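Local coordinates for 3-oxoacyl-(acyl-carrier protein) synthase II (Thermus thermophilus, PDB 1J3N) that probably catalyses the decarboxylative condensation of an acyl group with malonyl-ACP, the chain-extending step of bacterial fatty acid synthesis, at residues R218-S223 / I298-T303; S330-M335 / A345-A350; A180-A185 / Y241-K246; I251-V256 / Q353-G358; G57-R62 / A79-E84. One frame throughout, in Å; residues are numbered along the deposited sequence.

Interaction 1: residues R218-S223 / I298-T303; sequences RPFTLS and INAHGT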
# COMPACT_ATOMS: atom_id res chain seq x y z
N ARG A 218 -28.41 -2.55 -6.13
CA ARG A 218 -29.51 -1.76 -5.59
C ARG A 218 -29.35 -1.54 -4.08
O ARG A 218 -30.09 -2.11 -3.28
CB ARG A 218 -30.82 -2.50 -5.88
CG ARG A 218 -30.84 -3.94 -5.35
CD ARG A 218 -32.05 -4.73 -5.85
NE ARG A 218 -33.28 -3.94 -5.82
CZ ARG A 218 -33.76 -3.28 -6.87
NH1 ARG A 218 -33.13 -3.32 -8.04
NH2 ARG A 218 -34.88 -2.57 -6.75
N PRO A 219 -28.38 -0.70 -3.68
CA PRO A 219 -28.13 -0.42 -2.27
C PRO A 219 -29.30 0.20 -1.51
O PRO A 219 -30.03 1.04 -2.04
CB PRO A 219 -26.91 0.50 -2.30
CG PRO A 219 -27.08 1.23 -3.60
CD PRO A 219 -27.53 0.14 -4.55
N PHE A 220 -29.45 -0.24 -0.27
CA PHE A 220 -30.50 0.23 0.63
C PHE A 220 -31.89 -0.29 0.29
O PHE A 220 -32.86 0.06 0.96
CB PHE A 220 -30.50 1.77 0.67
CG PHE A 220 -29.14 2.36 0.92
CD1 PHE A 220 -28.40 2.00 2.04
CD2 PHE A 220 -28.58 3.25 0.01
CE1 PHE A 220 -27.11 2.50 2.25
CE2 PHE A 220 -27.29 3.76 0.21
CZ PHE A 220 -26.56 3.38 1.32
N THR A 221 -32.00 -1.14 -0.73
CA THR A 221 -33.31 -1.69 -1.08
C THR A 221 -33.50 -3.00 -0.31
O THR A 221 -32.54 -3.63 0.12
CB THR A 221 -33.45 -2.01 -2.57
OG1 THR A 221 -32.49 -3.01 -2.94
CG2 THR A 221 -33.26 -0.75 -3.41
N LEU A 222 -34.76 -3.39 -0.14
CA LEU A 222 -35.10 -4.62 0.57
C LEU A 222 -34.61 -5.87 -0.16
O LEU A 222 -34.38 -6.90 0.47
CB LEU A 222 -36.61 -4.69 0.77
CG LEU A 222 -37.22 -3.70 1.76
CD1 LEU A 222 -38.71 -3.52 1.47
CD2 LEU A 222 -37.00 -4.21 3.19
N SER A 223 -34.46 -5.77 -1.47
CA SER A 223 -34.02 -6.91 -2.28
C SER A 223 -32.53 -6.95 -2.61
O SER A 223 -32.10 -7.74 -3.46
CB SER A 223 -34.83 -6.96 -3.58
OG SER A 223 -34.76 -5.73 -4.28
N ILE A 298 -23.39 12.86 1.93
CA ILE A 298 -22.52 11.74 2.22
C ILE A 298 -22.52 10.77 1.06
O ILE A 298 -23.56 10.17 0.76
CB ILE A 298 -22.95 10.94 3.47
CG1 ILE A 298 -22.92 11.82 4.72
CG2 ILE A 298 -22.02 9.75 3.66
CD1 ILE A 298 -23.25 11.06 6.01
N ASN A 299 -21.39 10.62 0.40
CA ASN A 299 -21.32 9.65 -0.69
C ASN A 299 -21.04 8.35 0.02
O ASN A 299 -19.90 8.08 0.41
CB ASN A 299 -20.20 9.97 -1.68
CG ASN A 299 -20.17 9.01 -2.86
OD1 ASN A 299 -19.63 7.91 -2.76
ND2 ASN A 299 -20.79 9.42 -3.96
N ALA A 300 -22.09 7.58 0.23
CA ALA A 300 -21.99 6.32 0.95
C ALA A 300 -21.15 5.27 0.26
O ALA A 300 -20.87 5.35 -0.94
CB ALA A 300 -23.38 5.76 1.19
N HIS A 301 -20.76 4.27 1.04
CA HIS A 301 -19.99 3.15 0.55
C HIS A 301 -21.04 2.26 -0.14
O HIS A 301 -20.82 1.78 -1.25
CB HIS A 301 -19.35 2.41 1.72
CG HIS A 301 -18.53 1.22 1.31
ND1 HIS A 301 -17.55 1.30 0.35
CD2 HIS A 301 -18.57 -0.07 1.71
CE1 HIS A 301 -17.01 0.10 0.18
NE2 HIS A 301 -17.61 -0.74 1.00
N GLY A 302 -22.17 2.10 0.54
CA GLY A 302 -23.29 1.31 0.05
C GLY A 302 -23.02 0.43 -1.15
O GLY A 302 -23.26 0.84 -2.29
N THR A 303 -22.54 -0.78 -0.90
CA THR A 303 -22.22 -1.71 -1.98
C THR A 303 -23.40 -2.60 -2.36
O THR A 303 -23.31 -3.38 -3.31
CB THR A 303 -21.04 -2.60 -1.58
OG1 THR A 303 -21.45 -3.50 -0.54
CG2 THR A 303 -19.88 -1.74 -1.09
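Ala300 is the first residue of 298-303 to meet the 218-223 loop: its CB lies 4.0 Å from Phe220 CZ, in the plane of the phenyl ring and beyond its edge, so the methyl meets the outermost C-H of the ring and not its pi face. His301 turns its CB away from the loop. Gly302 then offers bare backbone to two residues at once. Its CA stands 4.1 Å from Phe220 CZ, coming at the ring obliquely, and its O is 3.7 Å from Pro219 CB. A CB built on Gly302 would fall only 2.9 Å from Phe220 CZ, evidence that the loop can come this near because a side chain is missing. Pro219 and Phe220 reach the glycine from the two central positions of a type II turn, Arg218 to Thr221, in which Phe220 takes the positive phi (74°). The turn is tied by Thr221 OG1, which donates to Arg218 O over 2.6 Å. Phe220 CG stands opposite its own carbonyl carbon (chi1 -50°), and this places Pro219 CB 3.9 Å above one ring face, toward the rim, so the two side chains advance as one apolar block. Polar atoms are satisfied elsewhere: Gly302 O accepts from Ser331 OG, Gly302 N donates to Glu312, and Phe220 N to Asp309. Across this buried joint between the N- and C-terminal family regions the adhesion is therefore van der Waals, fixed by shape, beside the His-Gly-Thr sequence whose histidine belongs to the active site in related condensing enzymes.

Interaction 2: residues S330-M335 / A345-A350; sequences SSTKSM and AVEAIA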
# COMPACT_ATOMS: atom_id res chain seq x y z
N SER A 330 -26.23 9.26 -1.13
CA SER A 330 -26.42 8.55 -2.38
C SER A 330 -25.24 7.64 -2.65
O SER A 330 -24.11 7.92 -2.23
CB SER A 330 -26.64 9.53 -3.55
OG SER A 330 -25.43 10.03 -4.08
N SER A 331 -25.50 6.53 -3.32
CA SER A 331 -24.45 5.58 -3.64
C SER A 331 -24.16 5.54 -5.12
O SER A 331 -25.02 5.19 -5.93
CB SER A 331 -24.83 4.17 -3.17
OG SER A 331 -23.86 3.23 -3.58
N THR A 332 -22.93 5.91 -5.47
CA THR A 332 -22.48 5.91 -6.85
C THR A 332 -22.53 4.46 -7.36
O THR A 332 -22.84 4.20 -8.52
CB THR A 332 -21.02 6.42 -6.95
OG1 THR A 332 -20.94 7.74 -6.38
CG2 THR A 332 -20.55 6.46 -8.41
N LYS A 333 -22.24 3.53 -6.45
CA LYS A 333 -22.21 2.11 -6.79
C LYS A 333 -23.50 1.58 -7.40
O LYS A 333 -23.53 0.50 -7.99
CB LYS A 333 -21.84 1.28 -5.56
CG LYS A 333 -20.43 1.57 -5.03
CD LYS A 333 -19.98 0.50 -4.03
CE LYS A 333 -18.53 0.71 -3.60
NZ LYS A 333 -18.31 1.98 -2.85
N SER A 334 -24.58 2.34 -7.25
CA SER A 334 -25.86 1.94 -7.82
C SER A 334 -25.72 1.99 -9.34
O SER A 334 -26.34 1.20 -10.06
CB SER A 334 -26.96 2.90 -7.37
OG SER A 334 -26.66 4.23 -7.75
N MET A 335 -24.89 2.91 -9.82
CA MET A 335 -24.67 3.09 -11.25
C MET A 335 -23.44 2.41 -11.85
O MET A 335 -23.54 1.81 -12.93
CB MET A 335 -24.61 4.58 -11.58
CG MET A 335 -25.92 5.31 -11.39
SD MET A 335 -25.73 7.09 -11.57
CE MET A 335 -25.26 7.54 -9.91
N ALA A 345 -11.56 6.38 -5.09
CA ALA A 345 -11.08 7.45 -5.96
C ALA A 345 -12.19 8.00 -6.86
O ALA A 345 -12.43 9.21 -6.90
CB ALA A 345 -9.92 6.93 -6.82
N VAL A 346 -12.86 7.12 -7.60
CA VAL A 346 -13.93 7.55 -8.49
C VAL A 346 -15.11 8.17 -7.73
O VAL A 346 -15.79 9.07 -8.24
CB VAL A 346 -14.42 6.37 -9.37
CG1 VAL A 346 -15.68 6.76 -10.14
CG2 VAL A 346 -13.32 5.98 -10.35
N GLU A 347 -15.36 7.67 -6.52
CA GLU A 347 -16.45 8.18 -5.69
C GLU A 347 -16.07 9.53 -5.11
O GLU A 347 -16.94 10.36 -4.81
CB GLU A 347 -16.77 7.20 -4.56
CG GLU A 347 -17.74 6.11 -4.97
CD GLU A 347 -17.56 4.82 -4.18
OE1 GLU A 347 -17.33 4.90 -2.96
OE2 GLU A 347 -17.66 3.74 -4.79
N ALA A 348 -14.77 9.76 -4.94
CA ALA A 348 -14.30 11.04 -4.44
C ALA A 348 -14.53 12.04 -5.57
O ALA A 348 -14.83 13.21 -5.32
CB ALA A 348 -12.81 10.96 -4.08
N ILE A 349 -14.36 11.58 -6.80
CA ILE A 349 -14.58 12.45 -7.95
C ILE A 349 -16.05 12.87 -8.00
O ILE A 349 -16.37 14.06 -8.17
CB ILE A 349 -14.18 11.73 -9.26
CG1 ILE A 349 -12.65 11.52 -9.26
CG2 ILE A 349 -14.62 12.57 -10.47
CD1 ILE A 349 -12.08 10.93 -10.53
N ALA A 350 -16.95 11.91 -7.83
CA ALA A 350 -18.38 12.17 -7.84
C ALA A 350 -18.74 13.13 -6.70
O ALA A 350 -19.55 14.05 -6.88
CB ALA A 350 -19.16 10.86 -7.69
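Lys333 NZ is gripped from two directions: by the carboxylate of Glu347 on the facing helix and by the backbone O of His301. The short arm of the salt bridge runs from Lys333 NZ to Glu347 OE2, 2.7 Å, meeting that oxygen on its syn side and 22° out of the carboxylate plane. A second, weak arm joins Lys333 NZ to Glu347 OE1 at 3.1 Å, so the ammonium faces both oxygens unequally. The lysine chain is extended until its last torsion, where a bend (chi4 65°) turns NZ toward the glutamate; the two side chains cross at about a right angle, and Lys333 CE also lies 3.4 Å from Glu347 OE2. Nearer the helix, Glu347 CG packs against Thr332 CB at 3.8 Å. Thr332 OG1 rests at the same distance, 3.8 Å, from Ala350 CB, one turn further along, while its polar partner is the Asn299 side chain. If an alanine stood at Glu347, Lys333 NZ would keep His301 O but would probably lose its anionic mate and gain freedom to turn about its last bonds, and Thr332 would lose the methylene it leans on. At the base of the lysine's short helix, Ser331 O accepts from both Ser334 N and Ser334 OG, the hydroxyl at 2.6 Å and nearly in line with the carbonyl bond, which anchors the turn from which Lys333 springs. A lysine buried beside His301 and touching His338 is consistent with the active-site architecture of beta-ketoacyl synthases, members of the thiolase clan, where such a lysine lies next to the two histidines.

Interaction 3: residues A180-A185 / Y241-K246; sequences ADLVLA and YEHAKK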
# COMPACT_ATOMS: atom_id res chain seq x y z
N ALA A 180 5.50 17.45 -0.92
CA ALA A 180 5.16 17.67 -2.31
C ALA A 180 4.19 18.83 -2.40
O ALA A 180 3.53 19.17 -1.42
CB ALA A 180 4.52 16.40 -2.91
N ASP A 181 4.10 19.45 -3.58
CA ASP A 181 3.19 20.56 -3.78
C ASP A 181 1.99 20.14 -4.61
O ASP A 181 0.92 20.74 -4.53
CB ASP A 181 3.92 21.72 -4.45
CG ASP A 181 5.10 22.17 -3.64
OD1 ASP A 181 4.93 22.28 -2.41
OD2 ASP A 181 6.18 22.42 -4.22
N LEU A 182 2.18 19.10 -5.41
CA LEU A 182 1.11 18.58 -6.25
C LEU A 182 1.26 17.06 -6.28
O LEU A 182 2.37 16.54 -6.32
CB LEU A 182 1.24 19.17 -7.66
CG LEU A 182 0.03 19.08 -8.60
CD1 LEU A 182 0.19 20.04 -9.76
CD2 LEU A 182 -0.12 17.64 -9.09
N VAL A 183 0.14 16.35 -6.24
CA VAL A 183 0.18 14.89 -6.26
C VAL A 183 -0.96 14.28 -7.09
O VAL A 183 -2.11 14.71 -6.99
CB VAL A 183 0.10 14.30 -4.82
CG1 VAL A 183 0.02 12.77 -4.90
CG2 VAL A 183 1.33 14.72 -4.00
N LEU A 184 -0.63 13.30 -7.92
CA LEU A 184 -1.66 12.61 -8.69
C LEU A 184 -1.97 11.40 -7.81
O LEU A 184 -1.12 10.54 -7.60
CB LEU A 184 -1.13 12.15 -10.06
CG LEU A 184 -0.68 13.19 -11.10
CD1 LEU A 184 -0.30 12.46 -12.38
CD2 LEU A 184 -1.78 14.19 -11.38
N ALA A 185 -3.19 11.36 -7.26
CA ALA A 185 -3.58 10.29 -6.36
C ALA A 185 -4.93 9.68 -6.69
O ALA A 185 -5.80 10.35 -7.26
CB ALA A 185 -3.61 10.81 -4.92
N TYR A 241 -3.01 24.88 -2.04
CA TYR A 241 -3.83 26.03 -2.42
C TYR A 241 -3.02 27.16 -3.07
O TYR A 241 -3.44 27.74 -4.07
CB TYR A 241 -4.55 26.60 -1.21
CG TYR A 241 -5.27 27.90 -1.49
CD1 TYR A 241 -6.45 27.92 -2.24
CD2 TYR A 241 -4.75 29.12 -1.05
CE1 TYR A 241 -7.09 29.12 -2.53
CE2 TYR A 241 -5.39 30.32 -1.34
CZ TYR A 241 -6.56 30.32 -2.08
OH TYR A 241 -7.19 31.51 -2.37
N GLU A 242 -1.87 27.46 -2.47
CA GLU A 242 -0.99 28.51 -2.96
C GLU A 242 -0.52 28.23 -4.38
O GLU A 242 -0.53 29.12 -5.24
CB GLU A 242 0.23 28.64 -2.04
CG GLU A 242 -0.11 29.12 -0.63
CD GLU A 242 -0.62 30.55 -0.61
OE1 GLU A 242 0.10 31.45 -1.08
OE2 GLU A 242 -1.75 30.77 -0.11
N HIS A 243 -0.11 27.00 -4.63
CA HIS A 243 0.35 26.62 -5.96
C HIS A 243 -0.78 26.74 -6.98
O HIS A 243 -0.55 27.12 -8.12
CB HIS A 243 0.90 25.20 -5.93
CG HIS A 243 1.52 24.76 -7.23
ND1 HIS A 243 0.77 24.44 -8.34
CD2 HIS A 243 2.81 24.57 -7.58
CE1 HIS A 243 1.57 24.07 -9.32
NE2 HIS A 243 2.82 24.14 -8.89
N ALA A 244 -2.00 26.44 -6.55
CA ALA A 244 -3.16 26.51 -7.43
C ALA A 244 -3.53 27.94 -7.80
O ALA A 244 -3.70 28.25 -8.98
CB ALA A 244 -4.36 25.81 -6.77
N LYS A 245 -3.66 28.82 -6.80
CA LYS A 245 -4.00 30.20 -7.08
C LYS A 245 -2.93 30.93 -7.89
O LYS A 245 -3.25 31.73 -8.76
CB LYS A 245 -4.27 30.98 -5.79
CG LYS A 245 -5.67 30.76 -5.18
CD LYS A 245 -6.79 30.86 -6.23
CE LYS A 245 -6.87 32.23 -6.91
NZ LYS A 245 -7.44 33.28 -6.03
N LYS A 246 -1.67 30.64 -7.61
CA LYS A 246 -0.56 31.27 -8.31
C LYS A 246 -0.54 30.98 -9.81
O LYS A 246 0.08 31.72 -10.58
CB LYS A 246 0.77 30.84 -7.69
CG LYS A 246 1.99 31.43 -8.38
CD LYS A 246 3.25 31.33 -7.52
CE LYS A 246 3.09 32.11 -6.22
NZ LYS A 246 4.33 32.07 -5.38
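With chi1 at -175°, His243 swings its imidazole straight out from helix 241-246 to the beginning of strand 182-189, CG lying opposite the backbone N. Leu182 answers with an extended chain (chi1 -164°, chi2 163°) that carries CD1 outward to the same ring. The resulting contacts are loose: Leu182 CD1 is 4.3 Å from His243 CE1, and Asp181 CB is 4.4 Å from His243 CD2. Both carbons approach the imidazole obliquely, so the ring is touched at two of its carbons, and neither nitrogen bonds across the contact. The polar groups look elsewhere. His243 ND1 is hydrogen-bonded to Glu239 on strand 232-240, immediately before the helix, which probably sets the rotation of the ring. Asp181 sends OD1 to Arg2 and OD2 to Arg97 in two salt bridges; its OD2 stays 6.0 Å from His243 NE2, too far for a direct bond. Leu182 also packs on Val237 and on Leu93, the latter shared with His243. Between the two segments the contact is thus made by ring and aliphatic carbons. Two carboxylates near the imidazole would tend to stabilise its protonated form, although the arginines on Asp181 would offset part of that effect.

Interaction 4: residues I251-V256 / Q353-G358; sequences IYAELV and QALYHG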
# COMPACT_ATOMS: atom_id res chain seq x y z
N ILE A 251 -10.52 25.52 -9.26
CA ILE A 251 -10.58 24.68 -8.07
C ILE A 251 -11.98 24.08 -7.92
O ILE A 251 -12.98 24.81 -7.87
CB ILE A 251 -10.20 25.49 -6.83
CG1 ILE A 251 -8.74 25.92 -6.94
CG2 ILE A 251 -10.44 24.69 -5.56
CD1 ILE A 251 -8.30 26.91 -5.89
N TYR A 252 -12.05 22.76 -7.86
CA TYR A 252 -13.31 22.05 -7.73
C TYR A 252 -13.83 22.06 -6.30
O TYR A 252 -15.04 22.16 -6.06
CB TYR A 252 -13.15 20.61 -8.19
CG TYR A 252 -13.00 20.45 -9.68
CD1 TYR A 252 -14.07 20.71 -10.53
CD2 TYR A 252 -11.81 19.99 -10.23
CE1 TYR A 252 -13.97 20.50 -11.90
CE2 TYR A 252 -11.69 19.77 -11.59
CZ TYR A 252 -12.77 20.02 -12.42
OH TYR A 252 -12.67 19.76 -13.77
N ALA A 253 -12.91 21.96 -5.35
CA ALA A 253 -13.24 21.94 -3.94
C ALA A 253 -11.96 21.82 -3.12
O ALA A 253 -10.86 21.72 -3.66
CB ALA A 253 -14.16 20.77 -3.63
N GLU A 254 -12.12 21.80 -1.80
CA GLU A 254 -10.97 21.66 -0.93
C GLU A 254 -11.08 20.34 -0.16
O GLU A 254 -12.16 19.99 0.32
CB GLU A 254 -10.91 22.81 0.07
CG GLU A 254 -9.55 22.95 0.73
CD GLU A 254 -9.58 23.79 2.00
OE1 GLU A 254 -10.48 24.64 2.13
OE2 GLU A 254 -8.69 23.60 2.85
N LEU A 255 -9.98 19.61 -0.07
CA LEU A 255 -9.95 18.36 0.70
C LEU A 255 -9.57 18.81 2.10
O LEU A 255 -8.41 19.11 2.37
CB LEU A 255 -8.90 17.39 0.14
CG LEU A 255 -8.66 16.09 0.92
CD1 LEU A 255 -9.97 15.40 1.21
CD2 LEU A 255 -7.74 15.18 0.11
N VAL A 256 -10.56 18.86 2.99
CA VAL A 256 -10.35 19.33 4.36
C VAL A 256 -10.19 18.27 5.45
O VAL A 256 -9.58 18.53 6.50
CB VAL A 256 -11.50 20.27 4.77
CG1 VAL A 256 -11.57 21.45 3.81
CG2 VAL A 256 -12.82 19.51 4.73
N GLN A 353 -17.60 16.57 -7.55
CA GLN A 353 -18.45 17.09 -8.62
C GLN A 353 -19.80 17.59 -8.08
O GLN A 353 -20.35 18.56 -8.60
CB GLN A 353 -18.71 16.02 -9.69
CG GLN A 353 -17.46 15.59 -10.46
CD GLN A 353 -17.77 14.58 -11.57
OE1 GLN A 353 -18.47 13.59 -11.35
NE2 GLN A 353 -17.21 14.81 -12.75
N ALA A 354 -20.32 16.92 -7.06
CA ALA A 354 -21.59 17.33 -6.47
C ALA A 354 -21.45 18.68 -5.76
O ALA A 354 -22.38 19.49 -5.78
CB ALA A 354 -22.08 16.28 -5.48
N LEU A 355 -20.30 18.93 -5.14
CA LEU A 355 -20.06 20.19 -4.45
C LEU A 355 -19.87 21.33 -5.44
O LEU A 355 -20.47 22.40 -5.32
CB LEU A 355 -18.80 20.11 -3.57
CG LEU A 355 -18.82 19.26 -2.30
CD1 LEU A 355 -17.42 19.19 -1.72
CD2 LEU A 355 -19.78 19.85 -1.30
N TYR A 356 -19.02 21.08 -6.43
CA TYR A 356 -18.69 22.03 -7.48
C TYR A 356 -19.91 22.43 -8.34
O TYR A 356 -20.13 23.61 -8.61
CB TYR A 356 -17.61 21.41 -8.37
CG TYR A 356 -17.12 22.28 -9.49
CD1 TYR A 356 -16.26 23.35 -9.24
CD2 TYR A 356 -17.51 22.04 -10.81
CE1 TYR A 356 -15.80 24.16 -10.28
CE2 TYR A 356 -17.05 22.84 -11.85
CZ TYR A 356 -16.20 23.90 -11.58
OH TYR A 356 -15.76 24.70 -12.62
N HIS A 357 -20.69 21.44 -8.78
CA HIS A 357 -21.86 21.68 -9.63
C HIS A 357 -23.16 22.01 -8.89
O HIS A 357 -24.12 22.49 -9.49
CB HIS A 357 -22.11 20.45 -10.51
CG HIS A 357 -21.04 20.19 -11.52
ND1 HIS A 357 -20.73 21.06 -12.54
CD2 HIS A 357 -20.22 19.12 -11.69
CE1 HIS A 357 -19.78 20.55 -13.29
NE2 HIS A 357 -19.45 19.36 -12.80
N GLY A 358 -23.19 21.75 -7.58
CA GLY A 358 -24.39 22.04 -6.82
C GLY A 358 -25.55 21.12 -7.12
O GLY A 358 -26.72 21.52 -7.02
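This is an edge-to-face aromatic contact joining the start of strand 253-262 to the C-terminal end of helix 343-357. The edge of Tyr252 is directed at the face of Tyr356, with centroids 4.8 Å apart and ring planes at 72°, the geometry of a T-shaped stack. Tyr252 CD1 stands over the centre of the Tyr356 ring, 3.5 Å above its plane. Tyr356 is brought under that edge by its first torsion, which places CG trans to the backbone N (chi1 -178°). The backbone of the other segment is engaged too: Tyr252 O lies 3.5 Å from Tyr356 CB, and Ile251 O approaches Tyr356 CE1 obliquely at 3.8 Å. One residue further on, Ala253 CB meets Leu355 CD1 at 4.1 Å, extending the apolar seam; Leu355 also packs on Phe405 of strand 399-406. Tyr252 OH is hydrogen-bonded to Asp85, and its ring touches Leu9 of strand 4-13. On the helix side, Tyr356 CD2 lies 3.7 Å above the centre of the His357 ring, just before Gly358, the first residue past the helix, leaves helical angles with positive phi. An alanine in place of Tyr356 would probably leave the edge of Tyr252 without its aromatic face and open a gap between strand and helix end, with His357 losing the carbon that covers its ring. The contact, mostly buried but with Tyr356 partly exposed, therefore rests on a ring edge, carrying slightly positive hydrogens, set against a pi face, the hydroxyl bond to Asp85 probably helping to hold that edge in place.

Interaction 5: residues G57-R62 / A79-E84; sequences GAYLDR and AQLALE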
# COMPACT_ATOMS: atom_id res chain seq x y z
N GLY A 57 -4.95 2.33 -26.80
CA GLY A 57 -4.10 2.76 -27.89
C GLY A 57 -4.33 4.22 -28.23
O GLY A 57 -3.50 4.86 -28.89
N ALA A 58 -5.46 4.76 -27.78
CA ALA A 58 -5.78 6.16 -28.04
C ALA A 58 -5.08 7.07 -27.04
O ALA A 58 -5.03 8.29 -27.22
CB ALA A 58 -7.31 6.37 -27.97
N TYR A 59 -4.53 6.48 -25.98
CA TYR A 59 -3.84 7.25 -24.94
C TYR A 59 -2.36 6.91 -24.84
O TYR A 59 -1.53 7.80 -24.65
CB TYR A 59 -4.51 7.01 -23.59
CG TYR A 59 -5.90 7.56 -23.51
CD1 TYR A 59 -6.13 8.89 -23.15
CD2 TYR A 59 -7.00 6.77 -23.85
CE1 TYR A 59 -7.42 9.42 -23.14
CE2 TYR A 59 -8.29 7.29 -23.84
CZ TYR A 59 -8.49 8.62 -23.49
OH TYR A 59 -9.76 9.14 -23.50
N LEU A 60 -2.04 5.63 -24.98
CA LEU A 60 -0.66 5.17 -24.88
C LEU A 60 -0.15 4.61 -26.20
O LEU A 60 -0.92 4.36 -27.12
CB LEU A 60 -0.57 4.09 -23.80
CG LEU A 60 -1.41 4.34 -22.54
CD1 LEU A 60 -1.24 3.19 -21.56
CD2 LEU A 60 -1.00 5.65 -21.91
N ASP A 61 1.16 4.42 -26.29
CA ASP A 61 1.77 3.86 -27.50
C ASP A 61 1.39 2.38 -27.51
O ASP A 61 1.81 1.63 -26.64
CB ASP A 61 3.29 3.99 -27.44
CG ASP A 61 3.74 5.42 -27.24
OD1 ASP A 61 3.56 6.24 -28.17
OD2 ASP A 61 4.28 5.73 -26.15
N ARG A 62 0.58 1.98 -28.49
CA ARG A 62 0.14 0.59 -28.57
C ARG A 62 1.27 -0.43 -28.45
O ARG A 62 1.05 -1.56 -28.02
CB ARG A 62 -0.62 0.35 -29.88
CG ARG A 62 -1.97 1.05 -29.95
CD ARG A 62 -2.77 0.61 -31.17
NE ARG A 62 -4.13 1.14 -31.16
CZ ARG A 62 -4.43 2.43 -31.26
NH1 ARG A 62 -3.46 3.33 -31.38
NH2 ARG A 62 -5.70 2.82 -31.24
N ALA A 79 -4.67 9.26 -15.14
CA ALA A 79 -3.70 10.29 -14.80
C ALA A 79 -3.59 11.31 -15.93
O ALA A 79 -3.51 12.51 -15.68
CB ALA A 79 -2.33 9.66 -14.51
N GLN A 80 -3.59 10.84 -17.18
CA GLN A 80 -3.52 11.75 -18.33
C GLN A 80 -4.77 12.63 -18.34
O GLN A 80 -4.68 13.85 -18.46
CB GLN A 80 -3.42 10.97 -19.65
CG GLN A 80 -3.16 11.87 -20.87
CD GLN A 80 -2.92 11.09 -22.15
OE1 GLN A 80 -2.33 10.00 -22.14
NE2 GLN A 80 -3.36 11.65 -23.27
N LEU A 81 -5.93 12.00 -18.20
CA LEU A 81 -7.19 12.74 -18.16
C LEU A 81 -7.17 13.75 -17.02
O LEU A 81 -7.66 14.87 -17.15
CB LEU A 81 -8.37 11.77 -17.97
CG LEU A 81 -8.66 10.73 -19.07
CD1 LEU A 81 -9.82 9.85 -18.64
CD2 LEU A 81 -8.98 11.43 -20.38
N ALA A 82 -6.58 13.36 -15.89
CA ALA A 82 -6.51 14.23 -14.72
C ALA A 82 -5.65 15.47 -15.00
O ALA A 82 -6.07 16.61 -14.74
CB ALA A 82 -5.93 13.47 -13.54
N LEU A 83 -4.46 15.25 -15.54
CA LEU A 83 -3.56 16.35 -15.86
C LEU A 83 -4.20 17.26 -16.89
O LEU A 83 -4.10 18.49 -16.79
CB LEU A 83 -2.24 15.81 -16.40
CG LEU A 83 -1.30 15.17 -15.38
CD1 LEU A 83 -0.10 14.60 -16.12
CD2 LEU A 83 -0.87 16.21 -14.35
N GLU A 84 -4.87 16.67 -17.88
CA GLU A 84 -5.52 17.45 -18.93
C GLU A 84 -6.63 18.32 -18.34
O GLU A 84 -6.75 19.50 -18.68
CB GLU A 84 -6.09 16.51 -20.01
CG GLU A 84 -5.12 16.28 -21.18
CD GLU A 84 -5.44 15.06 -22.02
OE1 GLU A 84 -6.63 14.72 -22.16
OE2 GLU A 84 -4.49 14.44 -22.55
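Tyr59 carries nearly all of the contact with helix 70-86, through its ring and its carbonyl. At the ring, Tyr59 CD1 lies 3.9 Å from Gln80 NE2, which sits at the edge and near the ring plane; ring and amide planes are 71° apart, so the two flat groups do not stack. Further out, Tyr59 CE1 is 3.8 Å from Leu81 CD2, a methyl that also stays 3.9 Å from Tyr59 OH. Gln80 reaches the loop because its CG is trans to the backbone N (chi1 -172°) and the chain runs on extended. Its amide is held flat by an in-plane bond from Gln80 NE2 to Glu84 OE2, 3.1 Å long with an N-H...O angle of 161°. The carbonyl of Tyr59 comes within 3.4 Å of Gln80 OE1; both are acceptors and cannot bond to each other. Arg147 resolves the conflict, its NH1 binding Gln80 OE1 and its NH2 binding Tyr59 O weakly. Leu60, next along, brings its side chain onto Arg147 and onto Leu76 of the same helix as Gln80. The loop is thus held by apolar contacts and by a guanidinium from helix 139-148, whose positive charge probably offsets the repulsion between the two oxygens.

In the fold
Interactions 1 and 2 touch and form one buried region, but one relies on apolar shape and the other on an enclosed salt bridge. Interactions 2 and 4 share helix 343-357, whose N-terminal half supplies the charge and whose C-terminal end supplies an aromatic face. Interactions 3 and 4 meet at Ile251, which packs on helix 241-246, and both reach the large sheet, as does interaction 1, which lies across the chain's centre from interaction 3. Interaction 5, a surface contact, connects to the partly buried interaction 3 through Leu83 and Leu184. In these two outer contacts charged or amide groups find their main partners beyond the paired segments.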